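Local structure of fructooligosaccharide ABC transporter substrate-binding protein FusA (Streptococcus pneumoniae, 5G5Y) at residues 15-20 with 36-42; 130-136 with 404-409; 135-139 with 190-196. The protein binds short- and long-chain fructooligosaccharides, preferring tetrasaccharides and larger, and serves as the solute-binding component of the FusABC-MsmK ABC importer. One frame throughout, in Å; residues are numbered along the deposited sequence.

Interaction 1 of 3, residues 15-20 with 36-42; sequences SPKDPN and IDWTNYQ. With ZN (zinc ion), chain L.
Five hydrogen bonds tie the loop 15-20 to strand residues 36-41 and Q42. At one end K17 NZ donates to Q42 OE1 at 2.7 Å, and Q42 NE2 donates to S15 O at 3.0 Å. In the middle N40 ND2 donates to K17 O at 2.9 Å and 172°, while N40 OD1 is taken by S11. At the other end, in the N20 amide (chi1 m), ND2 donates to I36 O at 2.9 Å and OD1 accepts from W38 NE1 at 2.9 Å. The CA register, K17 with N40 (6.8 Å), P19 with W38 (6.8 Å) and N20 with I36 (7.7 Å), runs antiparallel; since 15-20 is loop entering a 3-10 turn at P19, side chains make the bonds.

D18 OD1 accepts from N20 N at 3.0 Å, an Asx turn; water 2 bridges D18 OD1 (2.8 Å) to W38 N (3.1 Å). W38 and N40 of the strand, and Q42 just beyond it, point toward the loop. P19 lies over one face of the W38 indole (chi1 m, chi2 92°): its CB is 3.6 Å from the five-membered-ring centroid, 5° off the normal, a CH-pi contact. H63 meets W38 edge-to-face, and L25 touches both W38 and P19. D37 points away; its OD1 binds zinc at 2.1 Å beside five waters. The side chain of S15 lies about 7 Å from that of substrate-binding E379, so this end borders the sugar site. Mostly neutral amides thus fasten an irregular loop to edge strand 34-41 of a mixed four-stranded sheet, with P19 on W38 as apolar complement.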
loop_
_atom_site.group_PDB
_atom_site.type_symbol
_atom_site.label_atom_id
_atom_site.label_comp_id
_atom_site.label_asym_id
_atom_site.label_seq_id
_atom_site.Cartn_x
_atom_site.Cartn_y
_atom_site.Cartn_z
ATOM N N SER A 15 -22.218 0.038 -7.548
ATOM C CA SER A 15 -22.544 -1.285 -8.127
ATOM C C SER A 15 -23.989 -1.681 -7.826
ATOM O O SER A 15 -24.605 -1.114 -6.942
ATOM C CB SER A 15 -21.574 -2.334 -7.592
ATOM O OG SER A 15 -21.747 -2.496 -6.214
ATOM N N PRO A 16 -24.525 -2.687 -8.526
ATOM C CA PRO A 16 -25.922 -3.066 -8.311
ATOM C C PRO A 16 -26.217 -3.598 -6.924
ATOM O O PRO A 16 -25.361 -4.230 -6.313
ATOM C CB PRO A 16 -26.165 -4.160 -9.364
ATOM C CG PRO A 16 -25.095 -3.990 -10.354
ATOM C CD PRO A 16 -23.912 -3.444 -9.630
ATOM N N LYS A 17 -27.428 -3.363 -6.413
ATOM C CA LYS A 17 -27.784 -3.879 -5.076
ATOM C C LYS A 17 -27.660 -5.412 -4.998
ATOM O O LYS A 17 -27.261 -5.947 -3.967
ATOM C CB LYS A 17 -29.201 -3.489 -4.667
ATOM C CG LYS A 17 -29.510 -2.001 -4.689
ATOM C CD LYS A 17 -28.910 -1.223 -3.537
ATOM C CE LYS A 17 -28.529 0.204 -3.957
ATOM N NZ LYS A 17 -27.148 0.302 -4.531
ATOM N N ASP A 18 -28.056 -6.094 -6.069
ATOM C CA ASP A 18 -27.854 -7.531 -6.199
ATOM C C ASP A 18 -26.574 -7.762 -7.001
ATOM O O ASP A 18 -26.543 -7.478 -8.176
ATOM C CB ASP A 18 -29.047 -8.178 -6.899
ATOM C CG ASP A 18 -28.922 -9.703 -7.019
ATOM O OD1 ASP A 18 -27.906 -10.313 -6.550
ATOM O OD2 ASP A 18 -29.866 -10.310 -7.596
ATOM N N PRO A 19 -25.526 -8.321 -6.366
ATOM C CA PRO A 19 -24.293 -8.611 -7.109
ATOM C C PRO A 19 -24.465 -9.526 -8.336
ATOM O O PRO A 19 -23.641 -9.466 -9.253
ATOM C CB PRO A 19 -23.426 -9.317 -6.084
ATOM C CG PRO A 19 -23.882 -8.802 -4.783
ATOM C CD PRO A 19 -25.381 -8.665 -4.946
ATOM N N ASN A 20 -25.478 -10.378 -8.337
ATOM C CA ASN A 20 -25.726 -11.227 -9.500
ATOM C C ASN A 20 -26.091 -10.455 -10.780
ATOM O O ASN A 20 -26.147 -11.055 -11.832
ATOM C CB ASN A 20 -26.783 -12.274 -9.211
ATOM C CG ASN A 20 -26.318 -13.330 -8.229
ATOM O OD1 ASN A 20 -25.130 -13.717 -8.202
ATOM N ND2 ASN A 20 -27.238 -13.821 -7.429
ATOM N N ILE A 36 -25.224 -17.944 -5.936
ATOM C CA ILE A 36 -24.957 -17.233 -4.701
ATOM C C ILE A 36 -26.124 -16.323 -4.360
ATOM O O ILE A 36 -26.534 -15.485 -5.172
ATOM C CB ILE A 36 -23.669 -16.385 -4.761
ATOM C CG1 ILE A 36 -22.477 -17.258 -5.222
ATOM C CG2 ILE A 36 -23.371 -15.783 -3.380
ATOM C CD1 ILE A 36 -22.210 -18.458 -4.322
ATOM N N ASP A 37 -26.641 -16.511 -3.161
ATOM C CA ASP A 37 -27.617 -15.623 -2.597
ATOM C C ASP A 37 -26.856 -14.597 -1.750
ATOM O O ASP A 37 -26.380 -14.920 -0.652
ATOM C CB ASP A 37 -28.646 -16.359 -1.749
ATOM C CG ASP A 37 -29.713 -15.417 -1.234
ATOM O OD1 ASP A 37 -29.893 -14.369 -1.864
ATOM O OD2 ASP A 37 -30.382 -15.722 -0.250
ATOM N N TRP A 38 -26.753 -13.380 -2.267
ATOM C CA TRP A 38 -25.894 -12.366 -1.639
ATOM C C TRP A 38 -26.601 -11.549 -0.590
ATOM O O TRP A 38 -27.760 -11.134 -0.798
ATOM C CB TRP A 38 -25.323 -11.385 -2.658
ATOM C CG TRP A 38 -24.529 -12.007 -3.727
ATOM C CD1 TRP A 38 -24.983 -12.423 -4.950
ATOM C CD2 TRP A 38 -23.128 -12.334 -3.689
ATOM N NE1 TRP A 38 -23.968 -12.968 -5.656
ATOM C CE2 TRP A 38 -22.813 -12.917 -4.923
ATOM C CE3 TRP A 38 -22.113 -12.171 -2.738
ATOM C CZ2 TRP A 38 -21.508 -13.382 -5.233
ATOM C CZ3 TRP A 38 -20.816 -12.637 -3.052
ATOM C CH2 TRP A 38 -20.537 -13.208 -4.287
ATOM N N THR A 39 -25.870 -11.265 0.499
ATOM C CA THR A 39 -26.242 -10.213 1.448
ATOM C C THR A 39 -25.215 -9.145 1.198
ATOM O O THR A 39 -24.055 -9.288 1.630
ATOM C CB THR A 39 -26.215 -10.705 2.916
ATOM O OG1 THR A 39 -27.179 -11.734 3.089
ATOM C CG2 THR A 39 -26.538 -9.575 3.903
ATOM N N ASN A 40 -25.611 -8.091 0.481
ATOM C CA ASN A 40 -24.687 -7.122 -0.026
ATOM C C ASN A 40 -24.762 -5.805 0.734
ATOM O O ASN A 40 -25.731 -5.047 0.550
ATOM C CB ASN A 40 -24.989 -6.888 -1.497
ATOM C CG ASN A 40 -24.031 -5.945 -2.176
ATOM O OD1 ASN A 40 -22.896 -5.747 -1.735
ATOM N ND2 ASN A 40 -24.473 -5.365 -3.277
ATOM N N TYR A 41 -23.739 -5.525 1.548
ATOM C CA TYR A 41 -23.671 -4.262 2.290
ATOM C C TYR A 41 -22.786 -3.263 1.578
ATOM O O TYR A 41 -21.589 -3.492 1.390
ATOM C CB TYR A 41 -23.207 -4.507 3.707
ATOM C CG TYR A 41 -24.110 -5.396 4.512
ATOM C CD1 TYR A 41 -25.512 -5.219 4.525
ATOM C CD2 TYR A 41 -23.574 -6.394 5.329
ATOM C CE1 TYR A 41 -26.323 -6.035 5.291
ATOM C CE2 TYR A 41 -24.360 -7.222 6.095
ATOM C CZ TYR A 41 -25.746 -7.036 6.102
ATOM O OH TYR A 41 -26.516 -7.881 6.896
ATOM N N GLN A 42 -23.384 -2.153 1.159
ATOM C CA GLN A 42 -22.723 -1.186 0.322
ATOM C C GLN A 42 -22.240 0.037 1.083
ATOM O O GLN A 42 -21.642 0.914 0.495
ATOM C CB GLN A 42 -23.644 -0.814 -0.836
ATOM C CG GLN A 42 -23.876 -2.025 -1.731
ATOM C CD GLN A 42 -24.583 -1.722 -3.015
ATOM O OE1 GLN A 42 -25.755 -1.404 -2.983
ATOM N NE2 GLN A 42 -23.919 -1.900 -4.147
HETATM ZN ZN ZN L . -31.233 -12.849 -1.368
HETATM O O HOH W 1 -22.836 -5.347 -6.174
HETATM O O HOH W 2 -28.470 -12.206 -4.508
HETATM O O HOH W 3 -24.775 -16.441 -8.492
HETATM O O HOH W 4 -32.703 -14.024 -0.347
HETATM O O HOH W 5 -30.157 -11.118 -2.554
HETATM O O HOH W 6 -30.441 -12.516 0.671
HETATM O O HOH W 7 -32.614 -11.075 -0.464
HETATM O O HOH W 8 -32.328 -12.693 -3.425
#

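Interaction 2 of 3, residues 130-136 with 404-409; sequences ESIHSVN and RLDLIK
This contact belongs to the chain passage from strand 121-123 into strand 138-142, where it meets helix 399-412 beside the substrate-binding W270. R404, all t through chi3, points toward the loop and presents its guanidinium edge to V135 O, which accepts from R404 NH1 at 2.9 Å and from NH2 at 3.2 Å. R404 NE donates to W270 O, and the cation lies against the W270 ring. The loop forms a type I turn, S131 to S134 (S134 N to S131 O, 3.0 Å), and S131 OG accepts from H133 N at 3.1 Å. I132 CB packs 3.9 Å from L405 CD2, and I132 CG1 3.8 Å from R404 CD and 4.3 Å from I408 CD1. Farther along the helix E130 OE2 and K409 NZ form a salt bridge of 3.0 Å, and water 9 bridges E130 O and L405 O, both 2.8 Å. The overlapping ST and type I turns, followed by the doubly hydrogen-bonded V135 O, lead into strand 138-142 beside the sugar site of this solute-binding protein.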
loop_
_atom_site.group_PDB
_atom_site.type_symbol
_atom_site.label_atom_id
_atom_site.label_comp_id
_atom_site.label_asym_id
_atom_site.label_seq_id
_atom_site.Cartn_x
_atom_site.Cartn_y
_atom_site.Cartn_z
ATOM N N GLU A 130 11.422 -4.141 -6.894
ATOM C CA GLU A 130 10.729 -3.502 -8.008
ATOM C C GLU A 130 9.247 -3.295 -7.772
ATOM O O GLU A 130 8.602 -2.646 -8.602
ATOM C CB GLU A 130 10.965 -4.309 -9.306
ATOM C CG GLU A 130 12.387 -4.172 -9.792
ATOM C CD GLU A 130 12.734 -5.043 -10.996
ATOM O OE1 GLU A 130 11.880 -5.333 -11.841
ATOM O OE2 GLU A 130 13.906 -5.408 -11.117
ATOM N N SER A 131 8.709 -3.761 -6.625
ATOM C CA SER A 131 7.304 -3.582 -6.315
ATOM C C SER A 131 6.945 -2.100 -6.371
ATOM O O SER A 131 7.712 -1.244 -5.923
ATOM C CB SER A 131 6.958 -4.145 -4.924
ATOM O OG SER A 131 5.624 -3.797 -4.543
ATOM N N ILE A 132 5.757 -1.820 -6.894
ATOM C CA ILE A 132 5.212 -0.461 -6.929
ATOM C C ILE A 132 5.094 0.153 -5.531
ATOM O O ILE A 132 5.060 1.371 -5.382
ATOM C CB ILE A 132 3.818 -0.457 -7.639
ATOM C CG1 ILE A 132 3.402 0.970 -8.040
ATOM C CG2 ILE A 132 2.754 -1.118 -6.777
ATOM C CD1 ILE A 132 2.285 1.015 -9.073
ATOM N N HIS A 133 5.023 -0.717 -4.520
ATOM C CA HIS A 133 4.920 -0.319 -3.142
ATOM C C HIS A 133 6.223 0.092 -2.464
ATOM O O HIS A 133 6.174 0.684 -1.388
ATOM C CB HIS A 133 4.267 -1.434 -2.343
ATOM C CG HIS A 133 2.911 -1.763 -2.835
ATOM N ND1 HIS A 133 1.838 -0.913 -2.674
ATOM C CD2 HIS A 133 2.464 -2.812 -3.558
ATOM C CE1 HIS A 133 0.771 -1.465 -3.231
ATOM N NE2 HIS A 133 1.138 -2.598 -3.804
ATOM N N SER A 134 7.365 -0.156 -3.112
ATOM C CA SER A 134 8.679 0.033 -2.499
ATOM C C SER A 134 8.952 1.465 -2.045
ATOM O O SER A 134 9.659 1.664 -1.048
ATOM C CB SER A 134 9.793 -0.439 -3.438
ATOM O OG SER A 134 9.743 -1.847 -3.642
ATOM N N VAL A 135 8.416 2.441 -2.793
ATOM C CA VAL A 135 8.513 3.872 -2.441
ATOM C C VAL A 135 7.115 4.396 -2.578
ATOM O O VAL A 135 6.492 4.183 -3.629
ATOM C CB VAL A 135 9.453 4.630 -3.400
ATOM C CG1 VAL A 135 9.519 6.148 -3.123
ATOM C CG2 VAL A 135 10.841 4.071 -3.239
ATOM N N ASN A 136 6.603 5.030 -1.531
ATOM C CA ASN A 136 5.258 5.610 -1.568
ATOM C C ASN A 136 5.284 7.129 -1.786
ATOM O O ASN A 136 4.544 7.642 -2.638
ATOM C CB ASN A 136 4.437 5.184 -0.351
ATOM C CG ASN A 136 4.981 5.731 0.979
ATOM O OD1 ASN A 136 6.172 5.751 1.229
ATOM N ND2 ASN A 136 4.093 6.144 1.832
ATOM N N ARG A 404 4.504 4.054 -13.282
ATOM C CA ARG A 404 5.105 4.218 -11.959
ATOM C C ARG A 404 6.200 3.170 -11.732
ATOM O O ARG A 404 7.265 3.501 -11.255
ATOM C CB ARG A 404 4.040 4.193 -10.839
ATOM C CG ARG A 404 4.530 4.775 -9.540
ATOM C CD ARG A 404 3.500 4.697 -8.457
ATOM N NE ARG A 404 3.882 5.637 -7.399
ATOM C CZ ARG A 404 4.530 5.301 -6.280
ATOM N NH1 ARG A 404 4.845 4.042 -5.997
ATOM N NH2 ARG A 404 4.841 6.233 -5.421
ATOM N N LEU A 405 5.946 1.914 -12.101
ATOM C CA LEU A 405 6.949 0.844 -11.968
ATOM C C LEU A 405 8.222 1.167 -12.682
ATOM O O LEU A 405 9.313 0.906 -12.166
ATOM C CB LEU A 405 6.451 -0.504 -12.540
ATOM C CG LEU A 405 5.560 -1.313 -11.652
ATOM C CD1 LEU A 405 5.107 -2.592 -12.370
ATOM C CD2 LEU A 405 6.289 -1.713 -10.387
ATOM N N ASP A 406 8.098 1.693 -13.895
ATOM C CA ASP A 406 9.277 2.013 -14.672
ATOM C C ASP A 406 10.079 3.163 -14.027
ATOM O O ASP A 406 11.297 3.075 -13.998
ATOM C CB ASP A 406 8.887 2.369 -16.104
ATOM C CG ASP A 406 8.402 1.160 -16.921
ATOM O OD1 ASP A 406 8.553 -0.015 -16.516
ATOM O OD2 ASP A 406 7.885 1.422 -18.024
ATOM N N LEU A 407 9.418 4.173 -13.452
ATOM C CA LEU A 407 10.125 5.210 -12.689
ATOM C C LEU A 407 10.858 4.623 -11.480
ATOM O O LEU A 407 12.017 4.948 -11.221
ATOM C CB LEU A 407 9.170 6.300 -12.189
ATOM C CG LEU A 407 8.452 7.152 -13.270
ATOM C CD1 LEU A 407 7.518 8.173 -12.659
ATOM C CD2 LEU A 407 9.455 7.849 -14.148
ATOM N N ILE A 408 10.174 3.748 -10.734
ATOM C CA ILE A 408 10.771 3.088 -9.575
ATOM C C ILE A 408 12.061 2.351 -9.968
ATOM O O ILE A 408 13.109 2.492 -9.303
ATOM C CB ILE A 408 9.751 2.185 -8.857
ATOM C CG1 ILE A 408 8.717 3.066 -8.143
ATOM C CG2 ILE A 408 10.422 1.229 -7.879
ATOM C CD1 ILE A 408 7.491 2.316 -7.700
ATOM N N LYS A 409 11.978 1.579 -11.045
ATOM C CA LYS A 409 13.109 0.853 -11.535
ATOM C C LYS A 409 14.284 1.759 -11.967
ATOM O O LYS A 409 15.432 1.452 -11.653
ATOM C CB LYS A 409 12.706 -0.065 -12.704
ATOM C CG LYS A 409 13.781 -1.118 -12.924
ATOM C CD LYS A 409 13.516 -2.009 -14.122
ATOM C CE LYS A 409 14.567 -3.140 -14.245
ATOM N NZ LYS A 409 15.308 -3.464 -12.980
HETATM O O HOH W 9 9.977 -1.341 -10.631
#

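Interaction 3 of 3, residues 135-139 with 190-196; sequences VNDMA and GNEDFKF
A mostly irregular loop-to-loop contact, centred on the buried D137 side chain, forms where the lead-in to strand 138-142 passes the loop after strand 181-183. The CA atoms of D137 and N191 lie 4.1 Å apart, and D137 CA makes a CA-H...O contact of 3.1 Å with N191 O. D137 (chi1 p) points toward 190-196: its OD2 accepts from F196 N at 3.0 Å and 159°, and lies 2.5 Å from D193 O. N136 ND2 donates to OD1 of N191, a substrate-binding residue, at 3.3 Å. G190 to D193 is a type I turn; G190 phi/psi, 107/-168, calls for glycine. D193 OD2 accepts from K195 N at 3.2 Å, an Asx turn, and pairs with K195 NZ at 2.8 Å. F196 (chi1 t) packs obliquely against V135 CG1, with its CD1 at 3.7 Å, and against A139 CB, with its CD2 at 4.4 Å; Y412 also meets its ring. Two oxygens at 2.5 Å imply that the buried D137 carboxyl probably carries a proton and donates it to D193 O.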
loop_
_atom_site.group_PDB
_atom_site.type_symbol
_atom_site.label_atom_id
_atom_site.label_comp_id
_atom_site.label_asym_id
_atom_site.label_seq_id
_atom_site.Cartn_x
_atom_site.Cartn_y
_atom_site.Cartn_z
ATOM N N VAL A 135 8.416 2.441 -2.793
ATOM C CA VAL A 135 8.513 3.872 -2.441
ATOM C C VAL A 135 7.115 4.396 -2.578
ATOM O O VAL A 135 6.492 4.183 -3.629
ATOM C CB VAL A 135 9.453 4.630 -3.400
ATOM C CG1 VAL A 135 9.519 6.148 -3.123
ATOM C CG2 VAL A 135 10.841 4.071 -3.239
ATOM N N ASN A 136 6.603 5.030 -1.531
ATOM C CA ASN A 136 5.258 5.610 -1.568
ATOM C C ASN A 136 5.284 7.129 -1.786
ATOM O O ASN A 136 4.544 7.642 -2.638
ATOM C CB ASN A 136 4.437 5.184 -0.351
ATOM C CG ASN A 136 4.981 5.731 0.979
ATOM O OD1 ASN A 136 6.172 5.751 1.229
ATOM N ND2 ASN A 136 4.093 6.144 1.832
ATOM N N ASP A 137 6.169 7.822 -1.067
ATOM C CA ASP A 137 6.254 9.271 -1.090
ATOM C C ASP A 137 7.364 9.806 -2.008
ATOM O O ASP A 137 8.342 10.388 -1.547
ATOM C CB ASP A 137 6.400 9.845 0.325
ATOM C CG ASP A 137 7.702 9.476 1.002
ATOM O OD1 ASP A 137 8.170 8.332 0.865
ATOM O OD2 ASP A 137 8.278 10.368 1.684
ATOM N N MET A 138 7.176 9.627 -3.306
ATOM C CA MET A 138 8.154 10.050 -4.309
ATOM C C MET A 138 8.280 11.576 -4.286
ATOM O O MET A 138 7.283 12.273 -4.055
ATOM C CB MET A 138 7.743 9.604 -5.718
ATOM C CG MET A 138 7.721 8.127 -5.904
ATOM S SD MET A 138 7.221 7.524 -7.531
ATOM C CE MET A 138 8.289 8.409 -8.651
ATOM N N ALA A 139 9.508 12.061 -4.497
ATOM C CA ALA A 139 9.791 13.509 -4.586
ATOM C C ALA A 139 9.759 13.909 -6.063
ATOM O O ALA A 139 10.278 13.169 -6.915
ATOM C CB ALA A 139 11.126 13.831 -3.969
ATOM N N GLY A 190 2.256 8.642 5.181
ATOM C CA GLY A 190 1.623 8.580 3.878
ATOM C C GLY A 190 2.410 9.175 2.736
ATOM O O GLY A 190 3.599 9.549 2.849
ATOM N N ASN A 191 1.711 9.324 1.618
ATOM C CA ASN A 191 2.380 9.539 0.331
ATOM C C ASN A 191 2.965 10.925 0.089
ATOM O O ASN A 191 3.723 11.109 -0.863
ATOM C CB ASN A 191 1.404 9.184 -0.794
ATOM C CG ASN A 191 0.890 7.755 -0.700
ATOM O OD1 ASN A 191 1.508 6.888 -0.059
ATOM N ND2 ASN A 191 -0.249 7.499 -1.336
ATOM N N GLU A 192 2.603 11.887 0.923
ATOM C CA GLU A 192 2.964 13.277 0.773
ATOM C C GLU A 192 3.985 13.750 1.808
ATOM O O GLU A 192 4.320 14.917 1.859
ATOM C CB GLU A 192 1.689 14.149 0.783
ATOM C CG GLU A 192 0.813 14.002 -0.460
ATOM C CD GLU A 192 0.092 12.689 -0.578
ATOM O OE1 GLU A 192 -0.533 12.256 0.392
ATOM O OE2 GLU A 192 0.143 12.053 -1.634
ATOM N N ASP A 193 4.528 12.841 2.602
ATOM C CA ASP A 193 5.536 13.186 3.584
ATOM C C ASP A 193 6.939 13.257 2.964
ATOM O O ASP A 193 7.188 12.612 1.956
ATOM C CB ASP A 193 5.542 12.136 4.707
ATOM C CG ASP A 193 6.404 12.562 5.883
ATOM O OD1 ASP A 193 6.198 13.710 6.345
ATOM O OD2 ASP A 193 7.347 11.838 6.302
ATOM N N PHE A 194 7.872 13.964 3.624
ATOM C CA PHE A 194 9.225 14.153 3.149
ATOM C C PHE A 194 10.215 13.028 3.494
ATOM O O PHE A 194 11.374 13.110 3.094
ATOM C CB PHE A 194 9.831 15.518 3.646
ATOM C CG PHE A 194 9.871 15.672 5.142
ATOM C CD1 PHE A 194 10.816 15.013 5.913
ATOM C CD2 PHE A 194 8.913 16.432 5.795
ATOM C CE1 PHE A 194 10.812 15.135 7.299
ATOM C CE2 PHE A 194 8.919 16.551 7.181
ATOM C CZ PHE A 194 9.883 15.920 7.928
ATOM N N LYS A 195 9.795 12.023 4.273
ATOM C CA LYS A 195 10.743 11.079 4.902
ATOM C C LYS A 195 11.591 10.289 3.873
ATOM O O LYS A 195 12.701 9.831 4.202
ATOM C CB LYS A 195 10.062 10.155 5.934
ATOM C CG LYS A 195 9.110 9.118 5.323
ATOM C CD LYS A 195 8.620 8.075 6.327
ATOM C CE LYS A 195 7.950 8.660 7.572
ATOM N NZ LYS A 195 6.629 9.267 7.223
ATOM N N PHE A 196 11.112 10.170 2.629
ATOM C CA PHE A 196 11.933 9.652 1.520
ATOM C C PHE A 196 13.390 10.197 1.480
ATOM O O PHE A 196 14.364 9.463 1.168
ATOM C CB PHE A 196 11.215 9.918 0.172
ATOM C CG PHE A 196 12.004 9.494 -1.014
ATOM C CD1 PHE A 196 12.065 8.146 -1.375
ATOM C CD2 PHE A 196 12.746 10.411 -1.713
ATOM C CE1 PHE A 196 12.833 7.726 -2.447
ATOM C CE2 PHE A 196 13.532 9.998 -2.788
ATOM C CZ PHE A 196 13.571 8.653 -3.148
#

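How the interactions relate
Interactions 2 and 3 form one continuous patch: their centres are 12 Å apart, they share V135 and N136, and M138 of interaction 3 touches the helix of interaction 2, its SD 3.4 Å from R404 NH2 and its CE 4.1 Å from L407 CD1. V135 thus gives its carbonyl to R404 and its side chain to F196. Both border the substrate site, through R404 at W270 and through N191 itself, which lies about 4 Å from W270 between side chains. Interaction 1 stands apart on the other sheet, its centre 35 and 37 Å from theirs, yet S15 is about 7 Å from substrate-binding E379, side chain to side chain.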